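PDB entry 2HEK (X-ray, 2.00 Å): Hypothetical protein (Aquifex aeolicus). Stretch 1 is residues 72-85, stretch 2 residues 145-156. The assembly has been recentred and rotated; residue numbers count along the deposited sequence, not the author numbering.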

# COMPACT_ATOMS: atom_id res chain seq x y z
N LYS A 72 16.57 -28.08 7.95
CA LYS A 72 17.31 -29.03 7.13
C LYS A 72 16.43 -29.58 6.00
O LYS A 72 16.78 -29.51 4.81
N GLU A 73 15.28 -30.11 6.37
CA GLU A 73 14.42 -30.80 5.42
C GLU A 73 13.48 -29.82 4.74
O GLU A 73 12.27 -30.03 4.72
N LYS A 74 14.02 -28.74 4.21
CA LYS A 74 13.21 -27.67 3.61
C LYS A 74 12.34 -28.16 2.44
O LYS A 74 11.14 -27.90 2.39
N GLU A 75 12.93 -28.89 1.50
CA GLU A 75 12.15 -29.27 0.31
C GLU A 75 10.96 -30.13 0.70
O GLU A 75 9.86 -29.97 0.17
N LEU A 76 11.16 -31.01 1.67
CA LEU A 76 10.09 -31.95 2.00
C LEU A 76 8.92 -31.21 2.65
O LEU A 76 7.77 -31.51 2.36
N VAL A 77 9.23 -30.28 3.56
CA VAL A 77 8.17 -29.54 4.25
C VAL A 77 7.48 -28.60 3.25
O VAL A 77 6.28 -28.42 3.34
N LYS A 78 8.23 -28.06 2.28
CA LYS A 78 7.63 -27.19 1.26
C LYS A 78 6.63 -28.00 0.47
O LYS A 78 5.51 -27.53 0.18
N LEU A 79 7.02 -29.22 0.11
CA LEU A 79 6.05 -30.03 -0.64
C LEU A 79 4.88 -30.43 0.23
O LEU A 79 3.76 -30.51 -0.26
N ALA A 80 5.11 -30.71 1.53
CA ALA A 80 3.98 -30.99 2.42
C ALA A 80 3.01 -29.79 2.43
O ALA A 80 1.79 -29.97 2.46
N GLY A 81 3.58 -28.57 2.43
CA GLY A 81 2.76 -27.33 2.36
C GLY A 81 1.98 -27.30 1.05
O GLY A 81 0.77 -27.11 1.03
N LEU A 82 2.68 -27.49 -0.06
CA LEU A 82 2.05 -27.52 -1.39
C LEU A 82 0.83 -28.46 -1.53
O LEU A 82 -0.19 -28.09 -2.16
N LEU A 83 0.89 -29.66 -0.92
CA LEU A 83 -0.15 -30.67 -1.15
C LEU A 83 -1.20 -30.69 -0.06
O LEU A 83 -2.10 -31.52 -0.06
N HIS A 84 -1.09 -29.74 0.88
CA HIS A 84 -1.95 -29.71 2.06
C HIS A 84 -3.43 -29.72 1.77
O HIS A 84 -4.20 -30.23 2.56
N ASP A 85 -3.85 -29.12 0.66
CA ASP A 85 -5.26 -29.02 0.27
C ASP A 85 -5.78 -30.09 -0.73
O ASP A 85 -6.93 -30.00 -1.17
N GLU A 145 9.64 -36.12 17.00
CA GLU A 145 9.88 -34.69 17.24
C GLU A 145 10.27 -33.91 15.99
O GLU A 145 9.89 -32.76 15.84
N GLU A 146 11.02 -34.53 15.07
CA GLU A 146 11.31 -33.91 13.79
C GLU A 146 10.01 -33.69 13.02
O GLU A 146 9.77 -32.60 12.52
N GLU A 147 9.17 -34.72 12.95
CA GLU A 147 7.92 -34.60 12.24
C GLU A 147 7.04 -33.53 12.88
O GLU A 147 6.35 -32.81 12.17
N LYS A 148 7.08 -33.42 14.21
CA LYS A 148 6.26 -32.43 14.91
C LYS A 148 6.72 -31.01 14.58
O LYS A 148 5.89 -30.16 14.30
N LEU A 149 8.03 -30.76 14.60
CA LEU A 149 8.53 -29.43 14.22
C LEU A 149 8.09 -29.06 12.80
O LEU A 149 7.63 -27.94 12.55
N LEU A 150 8.25 -30.00 11.87
CA LEU A 150 7.96 -29.73 10.48
C LEU A 150 6.48 -29.49 10.31
O LEU A 150 6.08 -28.59 9.57
N SER A 151 5.67 -30.29 11.01
CA SER A 151 4.22 -30.16 10.93
C SER A 151 3.74 -28.81 11.50
O SER A 151 2.82 -28.21 10.94
N GLU A 152 4.40 -28.35 12.57
CA GLU A 152 4.12 -27.02 13.18
C GLU A 152 4.35 -25.88 12.18
O GLU A 152 3.63 -24.88 12.20
N ILE A 153 5.37 -26.04 11.33
CA ILE A 153 5.68 -25.02 10.34
C ILE A 153 4.48 -24.76 9.41
O ILE A 153 4.23 -23.63 9.02
N ILE A 154 3.73 -25.80 9.11
CA ILE A 154 2.57 -25.71 8.23
C ILE A 154 1.24 -25.48 8.95
O ILE A 154 0.47 -24.60 8.53
N THR A 155 0.98 -26.23 10.04
CA THR A 155 -0.36 -26.36 10.62
C THR A 155 -0.47 -25.69 11.99
O THR A 155 -1.55 -25.66 12.59
N GLY A 156 0.63 -25.13 12.50
CA GLY A 156 0.62 -24.49 13.83
C GLY A 156 -0.15 -23.18 13.85
O GLY A 156 -0.72 -22.77 12.83

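Two helices, 74-82 and 145-155, meet here with their N-to-C directions 44° apart and their axes 9.8 Å from each other at closest approach. The backbones come close at two positions: the CA atoms of Val 77 and Leu 150 lie 6.2 Å apart, and those of Gly 81 and Ile 154 lie 6.1 Å apart. The two close pairs are four residues, about one turn, apart on each helix, and the contact buries 425 Å² summed over both sides.

Ile 154 contributes most, with 84 Å² covered by the other stretch. Its CA-to-CB bond points toward the first helix, and chi1 of -62° (m) with chi2 of 160° (t) extends the chain so that CD1 reaches the backbone. Ile 154 CD1 lies 3.6 Å from Val 77 O and 3.5 Å from Gly 81 N, two atoms already joined by the helical hydrogen bond from Gly 81 N to Val 77 O at 2.9 Å. The methyl thus packs against a satisfied stretch of main chain. Ile 154 CD1 also lies 3.5 Å from Ala 80 CB and 3.8 Å from Val 77 CG2. Gly 81 leaves this surface low: a CB built ideally on it would stand 4.0 Å from Ile 154 CG1, close but not a clash.

Val 77, with 76 Å² covered, is the counterpart on the first helix. It points toward the second helix in the p rotamer (chi1 67°). Its CG2 approaches Leu 150 O at 3.5 Å and, besides Ile 154 CD1, touches Ile 153 CG2 at 4.2 Å. Leu 150, covered by 62 Å², also points inward, with chi1 m and chi2 t. Its CD2 lies 4.2 Å from Val 77 CB, while its CD1 comes within 3.6 Å of Glu 73 OE2, so the leucine bridges the apolar centre and the acidic end of the contact.

At that end Glu 73, in the N-cap position before helix 74-82, turns toward Glu 146. Glu 73 OE2 and Glu 146 OE2 are only 2.6 Å apart, a spacing at which two like-charged groups would repel; one acid group probably carries a proton and donates it. Glu 73 adopts chi1 m and chi2 t, Glu 146 chi1 t and chi2 p. Water 1 donates to Glu 146 OE2 at 2.5 Å and accepts a weak hydrogen bond from Glu 73 N at 3.5 Å, linking the first stretch's main chain to the second's acid group.

The other end is closed by His 84, which lies beyond helix 74-82 and points toward the second stretch with chi1 t. Its CD2 is 4.1 Å from Ile 154 CG2 and its NE2 3.8 Å from Thr 155 CG2, with both methyls oblique to the ring. Thr 155, in the p rotamer, directs its hydroxyl to its own helix: Thr 155 OG1 donates to Ser 151 O at 2.7 Å, leaving the methyl to meet the histidine.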

# COMPACT_ATOMS: atom_id res chain seq x y z
CB LYS A 72 17.82 -30.17 8.04
CG LYS A 72 18.83 -31.14 7.45
CD LYS A 72 19.47 -31.98 8.58
CE LYS A 72 20.19 -33.23 8.03
NZ LYS A 72 20.96 -34.00 9.07
CB GLU A 73 13.60 -31.88 6.15
CG GLU A 73 14.43 -32.94 6.94
CD GLU A 73 13.58 -34.15 7.26
OE1 GLU A 73 13.21 -34.88 6.31
OE2 GLU A 73 13.20 -34.33 8.44
CB LYS A 74 14.11 -26.50 3.18
CG LYS A 74 13.39 -25.35 2.42
CD LYS A 74 14.28 -24.10 2.25
CE LYS A 74 15.56 -24.39 1.46
NZ LYS A 74 16.19 -23.10 1.02
CB GLU A 75 13.01 -29.94 -0.76
CG GLU A 75 12.19 -30.37 -2.02
CD GLU A 75 11.64 -29.19 -2.85
OE1 GLU A 75 11.91 -27.99 -2.53
OE2 GLU A 75 10.93 -29.49 -3.83
CB LEU A 76 10.61 -33.05 2.95
CG LEU A 76 9.53 -34.04 3.36
CD1 LEU A 76 9.17 -34.92 2.15
CD2 LEU A 76 10.00 -34.87 4.54
CB VAL A 77 8.66 -28.83 5.54
CG1 VAL A 77 9.60 -27.73 5.23
CG2 VAL A 77 7.47 -28.22 6.34
CB LYS A 78 8.68 -26.60 0.30
CG LYS A 78 9.48 -25.41 0.89
CD LYS A 78 10.73 -25.13 0.06
CE LYS A 78 10.41 -24.95 -1.46
NZ LYS A 78 11.70 -24.76 -2.26
CB LEU A 79 6.73 -31.26 -1.32
CG LEU A 79 7.80 -30.93 -2.38
CD1 LEU A 79 8.44 -32.21 -3.02
CD2 LEU A 79 7.25 -29.99 -3.47
CB ALA A 80 4.50 -31.30 3.86
CB LEU A 82 3.12 -27.84 -2.44
CG LEU A 82 2.70 -27.70 -3.92
CD1 LEU A 82 2.47 -26.20 -4.31
CD2 LEU A 82 3.75 -28.37 -4.87
CB LEU A 83 0.51 -32.05 -1.29
CG LEU A 83 1.60 -32.11 -2.38
CD1 LEU A 83 2.23 -33.48 -2.42
CD2 LEU A 83 1.03 -31.77 -3.77
CB HIS A 84 -1.63 -28.48 2.92
CG HIS A 84 -2.26 -28.52 4.27
ND1 HIS A 84 -3.38 -27.77 4.59
CD2 HIS A 84 -1.96 -29.22 5.38
CE1 HIS A 84 -3.72 -28.00 5.85
NE2 HIS A 84 -2.87 -28.88 6.35
CB ASP A 85 -5.50 -27.63 -0.37
CG ASP A 85 -5.83 -26.54 0.64
OD1 ASP A 85 -5.62 -26.69 1.86
OD2 ASP A 85 -6.34 -25.49 0.20
CB GLU A 145 10.92 -34.50 18.33
CG GLU A 145 10.42 -34.90 19.72
CD GLU A 145 9.06 -34.30 20.07
OE1 GLU A 145 8.97 -33.06 20.31
OE2 GLU A 145 8.07 -35.07 20.12
CB GLU A 146 12.31 -34.73 12.97
CG GLU A 146 12.59 -34.22 11.52
CD GLU A 146 13.33 -32.86 11.41
OE1 GLU A 146 13.46 -32.10 12.40
OE2 GLU A 146 13.78 -32.56 10.28
CB GLU A 147 7.17 -35.90 12.17
CG GLU A 147 7.82 -36.95 11.20
CD GLU A 147 7.08 -38.30 11.25
OE1 GLU A 147 5.91 -38.33 11.69
OE2 GLU A 147 7.65 -39.34 10.82
CB LYS A 148 6.21 -32.67 16.43
CG LYS A 148 5.33 -31.66 17.21
CD LYS A 148 5.43 -31.91 18.70
CE LYS A 148 4.49 -31.03 19.52
NZ LYS A 148 4.61 -31.36 21.02
CB LEU A 149 10.07 -29.35 14.32
CG LEU A 149 10.77 -28.10 13.79
CD1 LEU A 149 10.35 -26.84 14.58
CD2 LEU A 149 12.29 -28.23 13.81
CB LEU A 150 8.47 -30.87 9.55
CG LEU A 150 9.99 -31.08 9.49
CD1 LEU A 150 10.36 -32.15 8.46
CD2 LEU A 150 10.69 -29.75 9.13
CB SER A 151 3.54 -31.29 11.68
OG SER A 151 2.17 -31.27 11.40
CB GLU A 152 5.02 -26.77 14.40
CG GLU A 152 4.57 -27.47 15.66
CD GLU A 152 5.48 -27.22 16.88
OE1 GLU A 152 6.48 -26.46 16.82
OE2 GLU A 152 5.18 -27.83 17.92
CB ILE A 153 6.98 -25.35 9.56
CG1 ILE A 153 8.20 -25.23 10.50
CG2 ILE A 153 7.12 -24.46 8.26
CD1 ILE A 153 9.55 -25.68 9.87
CB ILE A 154 2.43 -26.94 7.32
CG1 ILE A 154 3.65 -27.07 6.40
CG2 ILE A 154 1.15 -26.82 6.43
CD1 ILE A 154 3.73 -28.50 5.88
CB THR A 155 -0.74 -27.87 10.80
OG1 THR A 155 0.20 -28.47 11.68
CG2 THR A 155 -0.70 -28.67 9.43
O HOH W 1 14.54 -30.23 9.78